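Local coordinates for 6-phosphogluconolactonase (Leishmania braziliensis, PDB 3CSS), which probably hydrolyses 6-phosphogluconolactone to 6-phosphogluconate, the second step of the oxidative pentose phosphate pathway, at residues 159-164 / 215-220; 37-42 / 155-160. All coordinates share one frame; numbering follows the deposited sequence.

Contact 1: residues 159-164 / 215-220; sequences VLLGFG and VVVLAA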
# COMPACT_ATOMS: atom_id res chain seq x y z
N VAL A 159 -1.89 5.06 -4.32
CA VAL A 159 -1.59 4.02 -3.33
C VAL A 159 -2.14 2.69 -3.83
O VAL A 159 -3.35 2.53 -4.00
CB VAL A 159 -2.16 4.34 -1.91
CG1 VAL A 159 -1.81 3.19 -0.93
CG2 VAL A 159 -1.67 5.71 -1.38
N LEU A 160 -1.24 1.74 -4.07
CA LEU A 160 -1.64 0.40 -4.39
C LEU A 160 -1.84 -0.35 -3.08
O LEU A 160 -1.03 -0.20 -2.15
CB LEU A 160 -0.56 -0.29 -5.20
CG LEU A 160 -0.25 0.30 -6.57
CD1 LEU A 160 0.94 -0.47 -7.17
CD2 LEU A 160 -1.48 0.19 -7.45
N LEU A 161 -2.88 -1.18 -3.01
CA LEU A 161 -3.21 -1.93 -1.81
C LEU A 161 -3.68 -3.33 -2.17
O LEU A 161 -4.06 -3.60 -3.30
CB LEU A 161 -4.33 -1.23 -1.01
CG LEU A 161 -4.05 0.13 -0.38
CD1 LEU A 161 -5.37 0.61 0.21
CD2 LEU A 161 -2.95 0.04 0.68
N GLY A 162 -3.59 -4.23 -1.19
CA GLY A 162 -4.28 -5.49 -1.24
C GLY A 162 -5.19 -5.68 -0.05
O GLY A 162 -5.21 -4.85 0.86
N PHE A 163 -5.90 -6.79 -0.04
CA PHE A 163 -6.69 -7.20 1.12
C PHE A 163 -6.19 -8.55 1.59
O PHE A 163 -5.97 -9.45 0.78
CB PHE A 163 -8.17 -7.38 0.76
CG PHE A 163 -8.96 -6.11 0.55
CD1 PHE A 163 -8.68 -4.93 1.23
CD2 PHE A 163 -10.04 -6.13 -0.30
CE1 PHE A 163 -9.49 -3.80 1.02
CE2 PHE A 163 -10.84 -5.04 -0.50
CZ PHE A 163 -10.57 -3.88 0.17
N GLY A 164 -6.06 -8.69 2.90
CA GLY A 164 -5.92 -10.01 3.50
C GLY A 164 -7.27 -10.62 3.80
O GLY A 164 -8.28 -9.93 3.95
N VAL A 215 -6.57 5.53 -4.84
CA VAL A 215 -6.26 4.29 -4.12
C VAL A 215 -6.75 3.15 -5.00
O VAL A 215 -7.87 3.17 -5.48
CB VAL A 215 -6.96 4.25 -2.74
CG1 VAL A 215 -6.71 2.93 -2.05
CG2 VAL A 215 -6.49 5.43 -1.86
N VAL A 216 -5.89 2.16 -5.23
CA VAL A 216 -6.22 1.03 -6.10
C VAL A 216 -5.93 -0.27 -5.33
O VAL A 216 -4.79 -0.57 -4.99
CB VAL A 216 -5.41 1.04 -7.41
CG1 VAL A 216 -5.76 -0.20 -8.31
CG2 VAL A 216 -5.60 2.38 -8.15
N VAL A 217 -6.99 -1.02 -5.06
CA VAL A 217 -6.89 -2.29 -4.35
C VAL A 217 -6.94 -3.41 -5.37
O VAL A 217 -7.83 -3.42 -6.24
CB VAL A 217 -8.08 -2.48 -3.36
CG1 VAL A 217 -7.92 -3.79 -2.56
CG2 VAL A 217 -8.29 -1.24 -2.42
N LEU A 218 -6.01 -4.35 -5.26
CA LEU A 218 -6.03 -5.60 -6.03
C LEU A 218 -6.25 -6.74 -5.07
O LEU A 218 -5.43 -6.93 -4.16
CB LEU A 218 -4.69 -5.82 -6.74
CG LEU A 218 -4.28 -4.90 -7.91
CD1 LEU A 218 -3.83 -3.59 -7.44
CD2 LEU A 218 -3.15 -5.56 -8.70
N ALA A 219 -7.33 -7.51 -5.25
CA ALA A 219 -7.66 -8.63 -4.34
C ALA A 219 -8.31 -9.78 -5.08
O ALA A 219 -9.22 -9.59 -5.89
CB ALA A 219 -8.59 -8.15 -3.18
N ALA A 220 -7.84 -10.98 -4.79
CA ALA A 220 -8.33 -12.19 -5.43
C ALA A 220 -8.53 -13.28 -4.37
O ALA A 220 -7.71 -13.42 -3.45
CB ALA A 220 -7.36 -12.64 -6.49
O HOH W 1 -4.83 -8.66 -2.10
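Val217 sets its CG1 methyl over the middle of the Phe163 ring, a CH-pi contact 3.7 Å from the ring centroid and 6° off the normal. That methyl stands anti to the backbone N (chi1 -177°), while its twin CG2 lies alongside Leu161 CB. Ala219 CB approaches the same ring obliquely, 3.8 Å from Phe163 CD2, and Val227, Val228 and Val231 of helix 225-232 also touch Phe163. Further back on the face that Val217 shares with Leu161, Leu161 lies aslant Val215, its CD1 touching the CG1 methyl of Val215 at 3.5 Å. Leu160 and Val216 run side by side on the reverse face, CD2 to CB at 4.0 Å. Between the faces lies a parallel ladder at the heart of the Rossmann-like sheet: Val216 N donates to Val159 O, Leu161 N to Val216 O and Leu218 N to Leu161 O. Farther along, a water takes over, accepting from Phe163 N at 3.0 Å and donating to Leu218 O at 2.8 Å. Direct pairing thus gives way to a water bridge after the Leu218 N to Leu161 O bond, and the Phe163 ring keeps apolar contact with the neighbouring strand past that point.

Contact 2: residues 37-42 / 155-160; sequences VPVVLA and VVDIVL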
# COMPACT_ATOMS: atom_id res chain seq x y z
N VAL A 37 7.65 16.95 -12.60
CA VAL A 37 7.40 16.49 -11.23
C VAL A 37 6.82 15.08 -11.30
O VAL A 37 5.90 14.84 -12.08
CB VAL A 37 6.41 17.39 -10.44
CG1 VAL A 37 6.85 18.84 -10.51
CG2 VAL A 37 4.98 17.24 -10.95
N PRO A 38 7.35 14.16 -10.50
CA PRO A 38 6.90 12.78 -10.63
C PRO A 38 5.52 12.50 -10.02
O PRO A 38 5.04 13.26 -9.19
CB PRO A 38 7.95 11.98 -9.86
CG PRO A 38 8.41 12.91 -8.81
CD PRO A 38 8.41 14.28 -9.48
N VAL A 39 4.91 11.41 -10.48
CA VAL A 39 3.77 10.80 -9.80
C VAL A 39 4.33 10.03 -8.59
O VAL A 39 5.30 9.28 -8.72
CB VAL A 39 3.03 9.84 -10.78
CG1 VAL A 39 2.07 8.89 -10.06
CG2 VAL A 39 2.29 10.66 -11.82
N VAL A 40 3.74 10.22 -7.42
CA VAL A 40 4.18 9.47 -6.24
C VAL A 40 3.34 8.19 -6.16
O VAL A 40 2.12 8.27 -6.07
CB VAL A 40 4.03 10.30 -4.93
CG1 VAL A 40 4.59 9.53 -3.78
CG2 VAL A 40 4.72 11.63 -5.05
N LEU A 41 4.00 7.04 -6.21
CA LEU A 41 3.34 5.72 -6.21
C LEU A 41 3.78 4.95 -4.96
O LEU A 41 4.97 4.75 -4.77
CB LEU A 41 3.72 4.93 -7.48
CG LEU A 41 3.19 3.50 -7.67
CD1 LEU A 41 1.67 3.48 -7.66
CD2 LEU A 41 3.76 2.84 -8.96
N ALA A 42 2.82 4.52 -4.14
CA ALA A 42 3.11 3.65 -3.01
C ALA A 42 2.82 2.21 -3.42
O ALA A 42 1.66 1.84 -3.74
CB ALA A 42 2.26 4.03 -1.79
N VAL A 155 1.39 13.69 0.33
CA VAL A 155 0.27 13.51 -0.59
C VAL A 155 0.71 12.54 -1.67
O VAL A 155 1.55 12.86 -2.52
CB VAL A 155 -0.21 14.84 -1.19
CG1 VAL A 155 -1.35 14.60 -2.17
CG2 VAL A 155 -0.62 15.80 -0.07
N VAL A 156 0.18 11.33 -1.59
CA VAL A 156 0.53 10.28 -2.54
C VAL A 156 -0.45 10.32 -3.72
O VAL A 156 -1.66 10.39 -3.51
CB VAL A 156 0.54 8.91 -1.85
CG1 VAL A 156 0.83 7.80 -2.85
CG2 VAL A 156 1.54 8.92 -0.70
N ASP A 157 0.05 10.23 -4.95
CA ASP A 157 -0.83 10.21 -6.13
C ASP A 157 -1.61 8.89 -6.28
O ASP A 157 -2.83 8.89 -6.50
CB ASP A 157 -0.05 10.51 -7.41
CG ASP A 157 0.47 11.92 -7.45
OD1 ASP A 157 -0.36 12.83 -7.69
OD2 ASP A 157 1.67 12.13 -7.19
N ILE A 158 -0.90 7.78 -6.14
CA ILE A 158 -1.50 6.46 -6.25
C ILE A 158 -0.97 5.56 -5.15
O ILE A 158 0.23 5.34 -5.06
CB ILE A 158 -1.20 5.78 -7.61
CG1 ILE A 158 -1.71 6.64 -8.76
CG2 ILE A 158 -1.78 4.32 -7.64
CD1 ILE A 158 -1.27 6.16 -10.12
N VAL A 159 -1.89 5.06 -4.32
CA VAL A 159 -1.59 4.02 -3.33
C VAL A 159 -2.14 2.69 -3.83
O VAL A 159 -3.35 2.53 -4.00
CB VAL A 159 -2.16 4.34 -1.91
CG1 VAL A 159 -1.81 3.19 -0.93
CG2 VAL A 159 -1.67 5.71 -1.38
N LEU A 160 -1.24 1.74 -4.07
CA LEU A 160 -1.64 0.40 -4.39
C LEU A 160 -1.84 -0.35 -3.08
O LEU A 160 -1.03 -0.20 -2.15
CB LEU A 160 -0.56 -0.29 -5.20
CG LEU A 160 -0.25 0.30 -6.57
CD1 LEU A 160 0.94 -0.47 -7.17
CD2 LEU A 160 -1.48 0.19 -7.45
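Asp157 turns its carboxylate toward Val40 by placing CG beside its own backbone N (chi1 -67°), and Leu41 extends CG anti to its N (chi1 178°), which carries CD1 across to Ile158. Leu41 pairs with Ile158, and Ala42 with Val159, in the parallel alignment of strands 39-43 and 158-162 within the Rossmann-like alpha/beta sheet; Asp157 lies just before it. Leu41 CD1 packs on Ile158 CG2 at 3.6 Å and reaches on to Leu160 CG at 3.9 Å; Ile25 and Ala28 of helix 14-30 touch Ile158 on this face. On the other face, that of Ala42, Val156 CG1 rests closest to Val40 O (3.5 Å) and more loosely beside Val40 CG1 and Ala42 CB, with Val159 CG1 also beside Ala42 CB. The backbone ladder is regular at its inner end: Ala42 N donates to Ile158 O, and Leu160 N to Ala42 O. At the outer end, Val40 O accepts from Ile158 N at 3.1 Å and, weakly, from Asp157 N. The Asp157 backbone is turned out of the extended form, and its side chain supplies the next acceptor. Val40 N points almost straight at Asp157 OD2, 2.8 Å away, meeting the oxygen on its anti side, 16° out of the carboxylate plane.

Contacts 1 and 2 share strand 158-162, whose two edges they occupy: 214-219 pairs along one and 39-43 along the other, so Val159 and Leu160 serve both. Leu160 illustrates the division, its N bonding toward Ala42 while its side chain touches residues of both neighbouring strands. Both contacts are largely buried, but the centre of contact 1 lies about 7 Å from the centre of the chain, that of contact 2 about 11 Å. Their irregular chemistry falls at opposite ends of the common strand. In contact 2 a carboxylate extends the pairing before the strand begins; in contact 1, toward its C-terminal end, a water bridges the backbones beyond the last direct bond, and an aromatic ring adds apolar contact there.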